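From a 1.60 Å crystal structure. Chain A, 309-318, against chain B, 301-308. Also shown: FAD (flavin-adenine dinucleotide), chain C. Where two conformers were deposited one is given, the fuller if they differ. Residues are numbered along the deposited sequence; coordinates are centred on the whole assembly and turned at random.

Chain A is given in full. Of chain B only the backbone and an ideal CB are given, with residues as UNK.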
# COMPACT_ATOMS: atom_id res chain seq x y z
N ALA A 309 -1.60 2.87 -4.59
CA ALA A 309 -0.79 1.98 -5.42
C ALA A 309 -0.59 0.62 -4.74
O ALA A 309 -0.73 -0.43 -5.37
CB ALA A 309 0.56 2.61 -5.73
N GLY A 310 -0.27 0.66 -3.45
CA GLY A 310 -0.07 -0.55 -2.66
C GLY A 310 -1.29 -1.45 -2.64
O GLY A 310 -1.17 -2.68 -2.76
N MET A 311 -2.48 -0.87 -2.50
CA MET A 311 -3.69 -1.67 -2.49
C MET A 311 -4.07 -2.16 -3.89
O MET A 311 -4.70 -3.21 -4.03
CB MET A 311 -4.83 -0.90 -1.83
CG MET A 311 -4.69 -0.83 -0.31
SD MET A 311 -4.57 -2.47 0.43
CE MET A 311 -5.97 -3.27 -0.35
N GLY A 312 -3.66 -1.43 -4.93
CA GLY A 312 -3.81 -1.91 -6.31
C GLY A 312 -3.01 -3.19 -6.54
O GLY A 312 -3.52 -4.15 -7.12
N SER A 313 -1.77 -3.20 -6.07
CA SER A 313 -0.93 -4.40 -6.16
C SER A 313 -1.54 -5.57 -5.38
O SER A 313 -1.57 -6.69 -5.87
CB SER A 313 0.48 -4.10 -5.65
OG SER A 313 1.32 -5.24 -5.78
N ALA A 314 -2.02 -5.30 -4.16
CA ALA A 314 -2.63 -6.34 -3.33
C ALA A 314 -3.88 -6.93 -3.97
O ALA A 314 -4.11 -8.14 -3.91
CB ALA A 314 -2.94 -5.80 -1.94
N ALA A 315 -4.69 -6.07 -4.60
CA ALA A 315 -5.88 -6.53 -5.32
C ALA A 315 -5.50 -7.42 -6.50
O ALA A 315 -6.11 -8.48 -6.70
CB ALA A 315 -6.70 -5.34 -5.79
N ALA A 316 -4.50 -7.01 -7.27
CA ALA A 316 -4.02 -7.79 -8.41
C ALA A 316 -3.54 -9.18 -7.99
O ALA A 316 -3.85 -10.18 -8.64
CB ALA A 316 -2.90 -7.05 -9.12
N PHE A 317 -2.78 -9.23 -6.89
CA PHE A 317 -2.27 -10.47 -6.31
C PHE A 317 -3.43 -11.43 -6.03
O PHE A 317 -3.44 -12.57 -6.51
CB PHE A 317 -1.51 -10.14 -5.02
CG PHE A 317 -0.66 -11.25 -4.46
CD1 PHE A 317 0.72 -11.12 -4.40
CD2 PHE A 317 -1.23 -12.41 -3.95
CE1 PHE A 317 1.51 -12.12 -3.87
CE2 PHE A 317 -0.44 -13.42 -3.42
CZ PHE A 317 0.93 -13.27 -3.38
N ALA A 318 -4.41 -10.96 -5.27
CA ALA A 318 -5.57 -11.77 -4.89
C ALA A 318 -6.44 -12.14 -6.08
O ALA A 318 -6.90 -13.28 -6.20
CB ALA A 318 -6.40 -11.04 -3.83
N UNK B 301 3.03 -11.94 4.33
CA UNK B 301 3.92 -12.61 3.38
C UNK B 301 3.62 -12.35 1.89
O UNK B 301 4.43 -12.72 1.04
CB UNK B 301 3.86 -14.12 3.64
N UNK B 302 2.47 -11.73 1.62
CA UNK B 302 2.04 -11.42 0.26
C UNK B 302 2.38 -9.98 -0.16
O UNK B 302 2.14 -9.60 -1.31
CB UNK B 302 0.53 -11.65 0.14
N UNK B 303 2.95 -9.19 0.75
CA UNK B 303 3.22 -7.77 0.50
C UNK B 303 4.42 -7.57 -0.42
O UNK B 303 5.57 -7.74 -0.02
CB UNK B 303 3.46 -7.04 1.82
N UNK B 304 4.14 -7.22 -1.68
CA UNK B 304 5.17 -6.82 -2.62
C UNK B 304 5.71 -5.44 -2.21
O UNK B 304 5.21 -4.83 -1.26
CB UNK B 304 4.62 -6.80 -4.05
N UNK B 305 6.74 -4.95 -2.90
CA UNK B 305 7.47 -3.77 -2.42
C UNK B 305 6.55 -2.55 -2.30
O UNK B 305 6.56 -1.85 -1.28
CB UNK B 305 8.64 -3.45 -3.36
N UNK B 306 5.75 -2.29 -3.33
CA UNK B 306 4.87 -1.13 -3.32
C UNK B 306 3.78 -1.25 -2.24
O UNK B 306 3.35 -0.23 -1.68
CB UNK B 306 4.23 -0.95 -4.70
N UNK B 307 3.34 -2.47 -1.95
CA UNK B 307 2.38 -2.69 -0.86
C UNK B 307 3.01 -2.44 0.51
O UNK B 307 2.35 -1.92 1.42
CB UNK B 307 1.83 -4.12 -0.92
N UNK B 308 4.28 -2.79 0.66
CA UNK B 308 5.01 -2.51 1.89
C UNK B 308 5.17 -1.00 2.09
O UNK B 308 4.94 -0.49 3.18
CB UNK B 308 6.38 -3.19 1.86
PA FAD C . 12.61 -5.69 3.50
O1A FAD C . 12.66 -4.99 2.17
O2A FAD C . 13.12 -7.10 3.59
O5B FAD C . 13.42 -4.80 4.56
C5B FAD C . 13.53 -5.21 5.92
C4B FAD C . 14.76 -4.55 6.52
O4B FAD C . 14.76 -4.75 7.93
C3B FAD C . 16.06 -5.14 5.98
O3B FAD C . 16.86 -4.13 5.37
C2B FAD C . 16.74 -5.75 7.20
O2B FAD C . 18.16 -5.58 7.17
C1B FAD C . 16.11 -4.97 8.35
N9A FAD C . 16.09 -5.64 9.67
C8A FAD C . 15.57 -6.85 9.96
N7A FAD C . 15.71 -7.12 11.28
C5A FAD C . 16.32 -6.06 11.85
C6A FAD C . 16.76 -5.69 13.21
N6A FAD C . 16.58 -6.54 14.24
N1A FAD C . 17.36 -4.48 13.37
C2A FAD C . 17.55 -3.63 12.34
N3A FAD C . 17.16 -3.91 11.08
C4A FAD C . 16.56 -5.08 10.78
N1 FAD C . 8.81 -7.53 -4.72
C2 FAD C . 8.45 -6.71 -5.74
O2 FAD C . 7.54 -5.89 -5.53
N3 FAD C . 9.04 -6.75 -6.95
C4 FAD C . 10.04 -7.61 -7.22
O4 FAD C . 10.57 -7.63 -8.36
C4X FAD C . 10.51 -8.53 -6.16
N5 FAD C . 11.51 -9.43 -6.35
C5X FAD C . 11.88 -10.27 -5.34
C6 FAD C . 12.91 -11.18 -5.56
C7 FAD C . 13.32 -12.05 -4.55
C7M FAD C . 14.43 -13.03 -4.81
C8 FAD C . 12.66 -12.00 -3.22
C8M FAD C . 13.08 -12.94 -2.12
C9 FAD C . 11.63 -11.09 -3.00
C9A FAD C . 11.21 -10.22 -4.01
N10 FAD C . 10.17 -9.28 -3.80
C10 FAD C . 9.81 -8.43 -4.86
C1' FAD C . 9.45 -9.14 -2.53
C2' FAD C . 10.17 -8.09 -1.67
O2' FAD C . 11.38 -8.66 -1.16
C3' FAD C . 9.30 -7.63 -0.50
O3' FAD C . 8.05 -7.13 -1.00
C4' FAD C . 9.96 -6.52 0.33
O4' FAD C . 11.31 -6.85 0.66
C5' FAD C . 9.20 -6.27 1.63
O5' FAD C . 9.61 -5.01 2.16
P FAD C . 9.82 -4.80 3.74
O1P FAD C . 8.68 -5.46 4.47
O2P FAD C . 10.12 -3.34 3.95
O3P FAD C . 11.11 -5.71 4.11

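Chain A is one continuous helix here, and the nearest CA atoms are those of Gly A310 and position 307, 3.7 Å apart.

Position 301 points its CA-to-CB bond sideways, and no atom of chain A lies within 5.5 Å of the ideal CB, so the contact does not choose. It is Pro B301, which does not touch chain A.

Position 302 points toward chain A, its ideal CB 3.9 Å from CZ of Phe A317. The bond leads onto a ring face, so a CB carrying hydrogens suits it, followed by almost any chain that can turn aside. The residue is Arg B302. CB of Arg B302 sits 4.1 Å from the centroid of the Phe A317 ring and 19° off the normal, a CH-pi contact, while the end of the side chain leads away. The backbone adds a contact, O of Arg B302 lying 3.6 Å from CE1 of Phe A317.

Position 303 points away from chain A; a small residue is as acceptable as any. Ala B303 instead uses its backbone, O of Ala B303 accepting a 2.7 Å hydrogen bond from O3' of FAD.

Position 304 points toward chain A, its ideal CB 4.0 Å from OG of Ser A313, with the Phe A317 ring nearby. A branched aliphatic or methionine could reach the ring, while a polar group might address the hydroxyl. Leu B304, at the N-cap position, takes chi1 m and chi2 t. This brings CD1 of Leu B304 to 4.1 Å from CD1 of Phe A317, at the ring edge near its plane, and to 3.5 Å from OG of Ser A313.

Position 305 points away, and here chain A exerts no preference. Val B305 donates its backbone N to O2 of FAD at 2.9 Å, with a nearly straight angle of 169°.

Position 306 points toward chain A, its ideal CB 4.8 Å from CA of Gly A310 and 5.0 Å from CB of Ser A313. That spacing leaves room for a medium aliphatic: valine, isoleucine or leucine. In Val B306, CG2 packs 3.9 Å from CB of Ala A309, and CG1 lies 3.6 Å from CB of Ser A313.

Position 307 points sideways, but its ideal CB is 3.8 Å from O of Gly A310. A short side chain with a donor is favoured: serine, threonine or perhaps cysteine. Ser B307, with chi1 m, donates OG to O of Gly A310 at 2.8 Å. O of Gly A310 also accepts N of Ala A314 at 3.1 Å, so the helical bond is kept. A water donates to OG of Ser B307 at 2.7 Å and bonds OG of Ser A313 at 2.8 Å, bridging the two hydroxyls.

Position 308 points away, leaving its choice free of chain A. Ser B308 turns back on its own chain, OG of Ser B308 donating to O of Leu B304 at 3.2 Å.

Chain B, residues 301-308: PRALVVSS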
# COMPACT_ATOMS: atom_id res chain seq x y z
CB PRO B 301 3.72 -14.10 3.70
CG PRO B 301 2.33 -14.17 4.23
CD PRO B 301 2.11 -12.89 4.98
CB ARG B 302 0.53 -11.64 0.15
CG ARG B 302 0.09 -13.06 0.49
CD ARG B 302 -1.37 -13.13 0.91
NE ARG B 302 -1.53 -13.08 2.37
CZ ARG B 302 -1.82 -11.99 3.06
NH1 ARG B 302 -1.98 -10.83 2.43
NH2 ARG B 302 -1.94 -12.04 4.38
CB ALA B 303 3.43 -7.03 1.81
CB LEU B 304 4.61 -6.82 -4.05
CG LEU B 304 4.21 -8.21 -4.57
CD1 LEU B 304 3.24 -8.13 -5.73
CD2 LEU B 304 5.45 -9.01 -4.96
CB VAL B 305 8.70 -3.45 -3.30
CG1 VAL B 305 9.38 -2.17 -2.84
CG2 VAL B 305 9.71 -4.59 -3.24
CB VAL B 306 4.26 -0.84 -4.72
CG1 VAL B 306 3.20 -1.86 -5.10
CG2 VAL B 306 3.71 0.58 -4.78
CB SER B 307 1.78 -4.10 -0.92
OG SER B 307 0.98 -4.26 -2.09
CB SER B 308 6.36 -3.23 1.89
OG SER B 308 6.16 -4.63 1.81
O HOH W 1 1.15 -6.61 -3.33
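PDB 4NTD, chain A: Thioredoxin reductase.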